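Long-range contacts in putative enoyl-CoA hydratase/isomerase (Acinetobacter baumannii, PDB 3FDU), which probably acts on acyl-CoA thioesters as a hydratase or isomerase of the crotonase family, its exact reaction and substrate being unestablished: residues 62-67 with 107-112; 39-44 with 89-94; 142-147 with 230-235. The protein carries 4 engineered substitutions. All blocks are in the same frame, centred on the assembly; numbering follows the deposited sequence.

Contact 1 of 3, residues 62-67 with 107-112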
loop_
_atom_site.group_PDB
_atom_site.type_symbol
_atom_site.label_atom_id
_atom_site.label_comp_id
_atom_site.label_asym_id
_atom_site.label_seq_id
_atom_site.Cartn_x
_atom_site.Cartn_y
_atom_site.Cartn_z
ATOM N N PHE A 62 9.545 -8.012 22.922
ATOM C CA PHE A 62 8.308 -8.617 22.462
ATOM C C PHE A 62 8.531 -10.113 22.172
ATOM O O PHE A 62 8.017 -10.995 22.874
ATOM C CB PHE A 62 7.831 -7.893 21.198
ATOM C CG PHE A 62 6.549 -8.462 20.633
ATOM C CD1 PHE A 62 5.544 -8.878 21.477
ATOM C CD2 PHE A 62 6.357 -8.568 19.233
ATOM C CE1 PHE A 62 4.314 -9.365 20.963
ATOM C CE2 PHE A 62 5.114 -9.092 18.704
ATOM C CZ PHE A 62 4.115 -9.485 19.587
ATOM N N THR A 63 9.336 -10.400 21.165
ATOM C CA THR A 63 9.774 -11.796 20.899
ATOM C C THR A 63 11.010 -11.895 20.015
ATOM O O THR A 63 11.168 -11.198 18.962
ATOM C CB THR A 63 8.628 -12.709 20.329
ATOM O OG1 THR A 63 9.142 -14.013 20.034
ATOM C CG2 THR A 63 8.115 -12.141 19.034
ATOM N N ALA A 64 11.921 -12.757 20.476
ATOM C CA ALA A 64 13.152 -13.033 19.746
ATOM C C ALA A 64 12.863 -13.935 18.535
ATOM O O ALA A 64 13.766 -14.300 17.779
ATOM C CB ALA A 64 14.190 -13.732 20.690
ATOM N N GLY A 65 11.611 -14.315 18.343
ATOM C CA GLY A 65 11.307 -15.195 17.174
ATOM C C GLY A 65 11.220 -16.683 17.526
ATOM O O GLY A 65 11.122 -17.051 18.691
ATOM N N ASN A 66 11.261 -17.548 16.512
ATOM C CA ASN A 66 11.169 -19.001 16.736
ATOM C C ASN A 66 12.370 -19.465 17.591
ATOM O O ASN A 66 13.485 -19.129 17.291
ATOM C CB ASN A 66 11.199 -19.721 15.380
ATOM C CG ASN A 66 10.833 -21.151 15.481
ATOM O OD1 ASN A 66 9.921 -21.516 16.248
ATOM N ND2 ASN A 66 11.534 -22.013 14.702
ATOM N N ASP A 67 12.126 -20.228 18.650
ATOM C CA ASP A 67 13.208 -20.766 19.473
ATOM C C ASP A 67 14.166 -21.682 18.675
ATOM O O ASP A 67 13.737 -22.728 18.068
ATOM C CB ASP A 67 12.587 -21.503 20.644
ATOM C CG ASP A 67 13.632 -22.051 21.619
ATOM O OD1 ASP A 67 13.842 -21.388 22.639
ATOM O OD2 ASP A 67 14.233 -23.124 21.354
ATOM N N LYS A 107 8.339 -3.562 22.500
ATOM C CA LYS A 107 9.599 -3.026 23.045
ATOM C C LYS A 107 10.676 -4.042 22.665
ATOM O O LYS A 107 10.385 -5.244 22.522
ATOM C CB LYS A 107 9.566 -2.959 24.583
ATOM C CG LYS A 107 8.711 -1.863 25.186
ATOM C CD LYS A 107 8.798 -1.861 26.717
ATOM C CE LYS A 107 7.785 -0.903 27.219
ATOM N NZ LYS A 107 7.814 -0.659 28.715
ATOM N N GLY A 108 11.897 -3.562 22.478
ATOM C CA GLY A 108 13.022 -4.433 22.224
ATOM C C GLY A 108 12.877 -5.316 20.968
ATOM O O GLY A 108 12.342 -4.888 19.947
ATOM N N VAL A 109 13.329 -6.560 21.051
ATOM C CA VAL A 109 13.394 -7.417 19.840
ATOM C C VAL A 109 11.996 -7.868 19.396
ATOM O O VAL A 109 11.137 -8.246 20.221
ATOM C CB VAL A 109 14.364 -8.623 19.985
ATOM C CG1 VAL A 109 15.865 -8.122 20.231
ATOM C CG2 VAL A 109 13.897 -9.584 21.073
ATOM N N ALA A 110 11.793 -7.852 18.083
ATOM C CA ALA A 110 10.566 -8.379 17.484
ATOM C C ALA A 110 10.991 -8.996 16.187
ATOM O O ALA A 110 11.137 -8.286 15.184
ATOM C CB ALA A 110 9.608 -7.243 17.215
ATOM N N ILE A 111 11.187 -10.313 16.196
ATOM C CA ILE A 111 11.883 -11.016 15.077
ATOM C C ILE A 111 11.020 -12.112 14.492
ATOM O O ILE A 111 10.373 -12.819 15.246
ATOM C CB ILE A 111 13.240 -11.626 15.587
ATOM C CG1 ILE A 111 14.216 -10.436 15.953
ATOM C CG2 ILE A 111 13.935 -12.453 14.488
ATOM C CD1 ILE A 111 15.523 -10.911 16.667
ATOM N N GLY A 112 10.931 -12.189 13.158
ATOM C CA GLY A 112 10.289 -13.323 12.463
ATOM C C GLY A 112 8.788 -13.218 12.666
ATOM O O GLY A 112 8.145 -12.274 12.186
#
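Phe62, Val109 and Ile111 have the most surface buried where 62-67 runs alongside 107-112; the two backbones run the same way, 10° apart from end to end of 62-65 and 107-111. A single beta bridge joins Thr63 to Ala110. Val109 O accepts two neighbouring amides: Thr63 N at 3.0 Å, and Phe62 N at 3.1 Å in a weak bond. Ile111 N donates back to Thr63 O (2.9 Å). Phe62 CG is anti to its backbone N (chi1 179°), beside the carbonyl carbon. Beyond it the ring meets Ala110 CB at its edge, 4.0 Å from CD2. Thr63 CG2 lies over one face of the same ring, toward the rim. Val109 CG2 packs on Ala64 CA (3.8 Å). Ile111 puts CB 3.5 Å from Ala64 O, with CG2 and CD1 near the same oxygen. Thr63 OG1 accepts from Gly65 N at 3.0 Å, an ST turn, and is also hydrogen-bonded to Asn27 O. Gly65 has backbone angles that call for glycine. The Ala-Gly-Asn-Asp sequence of 64-67 is consistent with the loop that helps form the oxyanion hole in crotonase relatives. Asp67 and Gly112 are the N-caps of helices 68-76 and 113-116. Phe62 also packs on strand 102-106. Strand 109-111 is edged by strand 131-133, where Ile111 touches Gln133 and Ala110 touches Phe132.

Contact 2 of 3, residues 39-44 with 89-94; sequences KALDEA and FVLLKS. With SO4 (sulfate ion), chain G.
Helix segments 39-44 and 89-94 run side by side in the same sense, their axes 9.3 Å apart at closest approach and 24° from parallel, with Asp42 and Ser94 as the nearest pair of CA atoms. Ser94 has the most surface buried. Its OG lies 3.1 Å from Asp42 OD1 and 3.2 Å from Val90 O in its own helix, so its one proton has two possible acceptors. A water adds a second link, donating to Ser94 O (2.8 Å) and to Asp42 OD1; the latter distance is modelled short and carries no weight. The carboxylate oxygen thus faces both the hydroxyl and the water. Beside this polar pair, two leucines meet. Leu41 and Leu91 cross obliquely and touch through their CD1 atoms at 3.8 Å. In Leu91, chi1 (171°) sets CG anti to the backbone N, and chi2 (55°) then places the CD1 that meets Leu41. Lys39 bends at chi2 and chi4. Its NZ bonds to Leu35 O, one turn back in the same helix, and lies 3.6 Å from Val90 CG1. The end of Lys93 leads away from 39-44. Its NZ forms a salt bridge with Asp226 and is modelled 2.5 Å from sulfate O3, too short to be trusted in detail. Arg97 also binds this sulfate, probably from the crystallisation liquor. The two segments lie on helices 31-46 and 87-97. Leu41 also rests on Leu18 of strand 15-20, and Phe89 and Lys93 pack on helix 218-236.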
loop_
_atom_site.group_PDB
_atom_site.type_symbol
_atom_site.label_atom_id
_atom_site.label_comp_id
_atom_site.label_asym_id
_atom_site.label_seq_id
_atom_site.Cartn_x
_atom_site.Cartn_y
_atom_site.Cartn_z
ATOM N N LYS A 39 -4.735 -20.555 21.552
ATOM C CA LYS A 39 -5.950 -20.921 22.273
ATOM C C LYS A 39 -6.515 -19.786 23.070
ATOM O O LYS A 39 -7.752 -19.644 23.151
ATOM C CB LYS A 39 -5.763 -22.122 23.209
ATOM C CG LYS A 39 -4.963 -23.250 22.596
ATOM C CD LYS A 39 -5.487 -23.694 21.240
ATOM C CE LYS A 39 -4.446 -24.553 20.528
ATOM N NZ LYS A 39 -3.732 -23.704 19.567
ATOM N N ALA A 40 -5.633 -19.010 23.713
ATOM C CA ALA A 40 -6.080 -17.827 24.463
ATOM C C ALA A 40 -6.820 -16.788 23.606
ATOM O O ALA A 40 -7.792 -16.152 24.072
ATOM C CB ALA A 40 -4.886 -17.139 25.204
ATOM N N LEU A 41 -6.320 -16.552 22.397
ATOM C CA LEU A 41 -7.029 -15.693 21.434
ATOM C C LEU A 41 -8.426 -16.272 21.074
ATOM O O LEU A 41 -9.404 -15.551 21.008
ATOM C CB LEU A 41 -6.205 -15.569 20.152
ATOM C CG LEU A 41 -4.888 -14.776 20.418
ATOM C CD1 LEU A 41 -3.948 -14.750 19.216
ATOM C CD2 LEU A 41 -5.225 -13.366 20.836
ATOM N N ASP A 42 -8.469 -17.568 20.807
ATOM C CA ASP A 42 -9.728 -18.242 20.440
ATOM C C ASP A 42 -10.723 -18.114 21.606
ATOM O O ASP A 42 -11.862 -17.703 21.415
ATOM C CB ASP A 42 -9.449 -19.706 20.149
ATOM C CG ASP A 42 -8.656 -19.905 18.868
ATOM O OD1 ASP A 42 -8.604 -18.978 18.012
ATOM O OD2 ASP A 42 -8.117 -21.016 18.705
ATOM N N GLU A 43 -10.275 -18.451 22.815
ATOM C CA GLU A 43 -11.154 -18.291 23.989
ATOM C C GLU A 43 -11.551 -16.835 24.283
ATOM O O GLU A 43 -12.700 -16.558 24.649
ATOM C CB GLU A 43 -10.522 -18.954 25.219
ATOM C CG GLU A 43 -10.482 -20.498 25.112
ATOM C CD GLU A 43 -9.493 -21.137 26.111
ATOM O OE1 GLU A 43 -8.741 -20.394 26.807
ATOM O OE2 GLU A 43 -9.451 -22.388 26.171
ATOM N N ALA A 44 -10.613 -15.889 24.149
ATOM C CA ALA A 44 -10.982 -14.485 24.312
ATOM C C ALA A 44 -12.133 -14.094 23.395
ATOM O O ALA A 44 -12.984 -13.308 23.780
ATOM C CB ALA A 44 -9.751 -13.512 24.061
ATOM N N PHE A 89 1.752 -21.261 12.305
ATOM C CA PHE A 89 0.597 -20.926 11.423
ATOM C C PHE A 89 -0.742 -20.963 12.148
ATOM O O PHE A 89 -1.672 -20.191 11.821
ATOM C CB PHE A 89 0.610 -21.831 10.199
ATOM C CG PHE A 89 1.941 -21.868 9.528
ATOM C CD1 PHE A 89 2.337 -20.831 8.732
ATOM C CD2 PHE A 89 2.810 -22.941 9.717
ATOM C CE1 PHE A 89 3.589 -20.854 8.100
ATOM C CE2 PHE A 89 4.055 -22.960 9.124
ATOM C CZ PHE A 89 4.465 -21.891 8.331
ATOM N N VAL A 90 -0.851 -21.843 13.140
ATOM C CA VAL A 90 -2.062 -21.910 13.997
ATOM C C VAL A 90 -2.257 -20.571 14.769
ATOM O O VAL A 90 -3.346 -19.996 14.786
ATOM C CB VAL A 90 -2.018 -23.111 15.011
ATOM C CG1 VAL A 90 -3.237 -23.045 16.052
ATOM C CG2 VAL A 90 -2.071 -24.472 14.248
ATOM N N LEU A 91 -1.182 -20.062 15.364
ATOM C CA LEU A 91 -1.204 -18.748 16.044
ATOM C C LEU A 91 -1.571 -17.648 15.050
ATOM O O LEU A 91 -2.467 -16.816 15.338
ATOM C CB LEU A 91 0.152 -18.446 16.714
ATOM C CG LEU A 91 0.328 -17.015 17.267
ATOM C CD1 LEU A 91 -0.801 -16.717 18.226
ATOM C CD2 LEU A 91 1.713 -16.890 17.982
ATOM N N LEU A 92 -0.876 -17.608 13.905
ATOM C CA LEU A 92 -1.151 -16.544 12.957
ATOM C C LEU A 92 -2.590 -16.546 12.472
ATOM O O LEU A 92 -3.184 -15.485 12.328
ATOM C CB LEU A 92 -0.180 -16.558 11.771
ATOM C CG LEU A 92 1.278 -16.141 12.098
ATOM C CD1 LEU A 92 2.304 -16.842 11.148
ATOM C CD2 LEU A 92 1.424 -14.647 12.033
ATOM N N LYS A 93 -3.152 -17.734 12.163
ATOM C CA LYS A 93 -4.586 -17.785 11.819
ATOM C C LYS A 93 -5.534 -17.426 12.972
ATOM O O LYS A 93 -6.574 -16.774 12.748
ATOM C CB LYS A 93 -4.970 -19.160 11.193
ATOM C CG LYS A 93 -4.262 -19.410 9.838
ATOM C CD LYS A 93 -4.595 -20.797 9.214
ATOM C CE LYS A 93 -3.950 -21.917 10.022
ATOM N NZ LYS A 93 -4.201 -23.260 9.356
ATOM N N SER A 94 -5.246 -17.889 14.189
ATOM C CA SER A 94 -6.053 -17.484 15.320
ATOM C C SER A 94 -6.104 -15.954 15.474
ATOM O O SER A 94 -7.117 -15.394 15.824
ATOM C CB SER A 94 -5.524 -18.040 16.633
ATOM O OG SER A 94 -5.831 -19.439 16.714
HETATM S S SO4 G . -7.910 -23.790 9.987
HETATM O O1 SO4 G . -8.386 -23.118 8.767
HETATM O O2 SO4 G . -8.084 -25.230 9.871
HETATM O O3 SO4 G . -6.513 -23.461 10.267
HETATM O O4 SO4 G . -8.657 -23.256 11.130
HETATM O O HOH W 1 -9.123 -16.585 17.332
#

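Contact 3 of 3, residues 142-147 with 230-235; sequences SPEGGA and EIFMQR
Ser142 OG sits between its backbone N and carbonyl carbon (chi1 57°), while Phe232 CG is anti to its backbone N (chi1 -173°). The first puts OG against the backbone of helix 218-236. The second sets CG on the loop side, and the ring continues to Ser142 O and Glu144. The loop belongs to the crotonase fold and leads through a type I' turn, Glu144 to Ala147, into helix 147-155. Gly145 and Gly146 both have positive phi in this turn, and Gly146 is the N-cap of the helix. No hydrogen bond crosses the contact. Ser142 OG is 3.3 Å from Phe232 CA. Ile231 CG2 (3.6 Å) and Arg235 CG (3.7 Å) lie around the same oxygen. Arg235 NE bonds weakly to Gly140 O, and NH2 forms a salt bridge with Glu240. The Glu144 carboxylate is turned 40° from the plane of the phenyl ring. Its OE1 is 4.0 Å from Phe232 CE1. Phe89, Leu92 and Phe136 also pack round Glu144. The Ser-Pro-Glu-Gly sequence resembles that of peroxisomal-type enoyl-CoA isomerases, in which the equivalent glutamate is catalytic; whether Glu144 acts so is not established. A bound glycerol near Phe232 is consistent with a pocket. A second subunit packs on the contact: its Thr210 meets Pro143, its Leu213 Ile231 and its Ala205 Arg235. Ser142 O is buried with no hydrogen-bond partner in the model; it lies in the plane of the phenyl ring, at its edge, 3.4 Å from Phe232 CD1.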
loop_
_atom_site.group_PDB
_atom_site.type_symbol
_atom_site.label_atom_id
_atom_site.label_comp_id
_atom_site.label_asym_id
_atom_site.label_seq_id
_atom_site.Cartn_x
_atom_site.Cartn_y
_atom_site.Cartn_z
ATOM N N SER A 142 11.320 -19.025 4.098
ATOM C CA SER A 142 10.491 -18.320 3.100
ATOM C C SER A 142 9.391 -17.633 3.880
ATOM O O SER A 142 9.342 -17.757 5.104
ATOM C CB SER A 142 9.896 -19.314 2.039
ATOM O OG SER A 142 9.142 -20.328 2.704
ATOM N N PRO A 143 8.502 -16.902 3.207
ATOM C CA PRO A 143 7.599 -16.058 4.039
ATOM C C PRO A 143 6.627 -16.854 4.927
ATOM O O PRO A 143 6.281 -18.011 4.583
ATOM C CB PRO A 143 6.782 -15.299 2.971
ATOM C CG PRO A 143 7.831 -15.130 1.812
ATOM C CD PRO A 143 8.518 -16.494 1.786
ATOM N N GLU A 144 6.176 -16.271 6.055
ATOM C CA GLU A 144 4.990 -16.812 6.747
ATOM C C GLU A 144 4.050 -15.709 7.225
ATOM O O GLU A 144 4.347 -14.529 7.062
ATOM C CB GLU A 144 5.339 -17.786 7.905
ATOM C CG GLU A 144 6.554 -17.417 8.750
ATOM C CD GLU A 144 6.395 -17.812 10.234
ATOM O OE1 GLU A 144 6.465 -19.033 10.542
ATOM O OE2 GLU A 144 6.275 -16.907 11.100
ATOM N N GLY A 145 2.912 -16.092 7.784
ATOM C CA GLY A 145 1.911 -15.122 8.237
ATOM C C GLY A 145 1.208 -14.333 7.144
ATOM O O GLY A 145 0.558 -13.321 7.410
ATOM N N GLY A 146 1.338 -14.769 5.896
ATOM C CA GLY A 146 0.673 -14.092 4.807
ATOM C C GLY A 146 1.442 -12.878 4.354
ATOM O O GLY A 146 0.926 -12.084 3.578
ATOM N N ALA A 147 2.685 -12.741 4.824
ATOM C CA ALA A 147 3.470 -11.544 4.594
ATOM C C ALA A 147 3.795 -11.332 3.124
ATOM O O ALA A 147 3.933 -10.179 2.678
ATOM C CB ALA A 147 4.786 -11.595 5.430
ATOM N N GLU A 230 2.941 -24.308 3.166
ATOM C CA GLU A 230 3.396 -25.465 2.370
ATOM C C GLU A 230 4.820 -25.258 1.814
ATOM O O GLU A 230 5.732 -26.116 1.959
ATOM C CB GLU A 230 2.355 -25.745 1.256
ATOM C CG GLU A 230 2.762 -26.863 0.302
ATOM C CD GLU A 230 1.579 -27.319 -0.595
ATOM O OE1 GLU A 230 1.628 -28.488 -1.017
ATOM O OE2 GLU A 230 0.623 -26.542 -0.859
ATOM N N ILE A 231 5.036 -24.089 1.227
ATOM C CA ILE A 231 6.360 -23.722 0.749
ATOM C C ILE A 231 7.405 -23.650 1.892
ATOM O O ILE A 231 8.536 -24.106 1.731
ATOM C CB ILE A 231 6.306 -22.401 -0.067
ATOM C CG1 ILE A 231 5.485 -22.684 -1.353
ATOM C CG2 ILE A 231 7.787 -21.821 -0.318
ATOM C CD1 ILE A 231 5.119 -21.448 -2.122
ATOM N N PHE A 232 6.999 -23.100 3.026
ATOM C CA PHE A 232 7.851 -22.960 4.206
ATOM C C PHE A 232 8.358 -24.363 4.670
ATOM O O PHE A 232 9.542 -24.545 4.976
ATOM C CB PHE A 232 7.044 -22.275 5.333
ATOM C CG PHE A 232 7.866 -21.926 6.569
ATOM C CD1 PHE A 232 8.397 -20.643 6.736
ATOM C CD2 PHE A 232 8.058 -22.852 7.576
ATOM C CE1 PHE A 232 9.176 -20.305 7.912
ATOM C CE2 PHE A 232 8.832 -22.527 8.737
ATOM C CZ PHE A 232 9.371 -21.253 8.905
ATOM N N MET A 233 7.457 -25.345 4.720
ATOM C CA MET A 233 7.859 -26.708 5.121
ATOM C C MET A 233 8.795 -27.429 4.144
ATOM O O MET A 233 9.667 -28.230 4.580
ATOM C CB MET A 233 6.619 -27.556 5.489
ATOM C CG MET A 233 5.966 -27.173 6.855
ATOM S SD MET A 233 6.999 -27.283 8.375
ATOM C CE MET A 233 7.374 -29.097 8.280
ATOM N N GLN A 234 8.630 -27.155 2.841
ATOM C CA GLN A 234 9.587 -27.568 1.783
ATOM C C GLN A 234 10.995 -27.070 2.088
ATOM O O GLN A 234 11.976 -27.800 1.933
ATOM C CB GLN A 234 9.173 -27.020 0.408
ATOM C CG GLN A 234 7.855 -27.618 -0.136
ATOM C CD GLN A 234 7.404 -26.979 -1.461
ATOM O OE1 GLN A 234 8.111 -26.159 -2.070
ATOM N NE2 GLN A 234 6.239 -27.362 -1.906
ATOM N N ARG A 235 11.082 -25.801 2.488
ATOM C CA ARG A 235 12.373 -25.222 2.942
ATOM C C ARG A 235 12.849 -25.803 4.226
ATOM O O ARG A 235 14.016 -26.154 4.327
ATOM C CB ARG A 235 12.279 -23.683 3.100
ATOM C CG ARG A 235 11.536 -23.007 1.987
ATOM C CD ARG A 235 12.377 -22.526 0.847
ATOM N NE ARG A 235 13.662 -23.171 0.777
ATOM C CZ ARG A 235 13.923 -24.220 0.003
ATOM N NH1 ARG A 235 12.965 -24.731 -0.767
ATOM N NH2 ARG A 235 15.148 -24.733 -0.012
#

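Overall arrangement
All three contacts are partly or wholly buried. Contact 3 is the most enclosed and the only one of the three that another subunit touches. Contacts 2 and 3 meet directly: Phe89 and Leu92 of helix 87-97 pack on Glu144, Gly145 and Phe232. Both also involve helix 218-236, which carries one side of contact 3 and borders contact 2. Contact 1 touches neither; its nearest atoms are about 7 Å from contact 2 and about 5 Å from contact 3. Their chemistry differs. Contact 1 joins backbones by beta-type hydrogen bonds. Contact 2 pairs helices through leucines and a water-linked polar edge. Contact 3 fits a loop to a helix without hydrogen bonds.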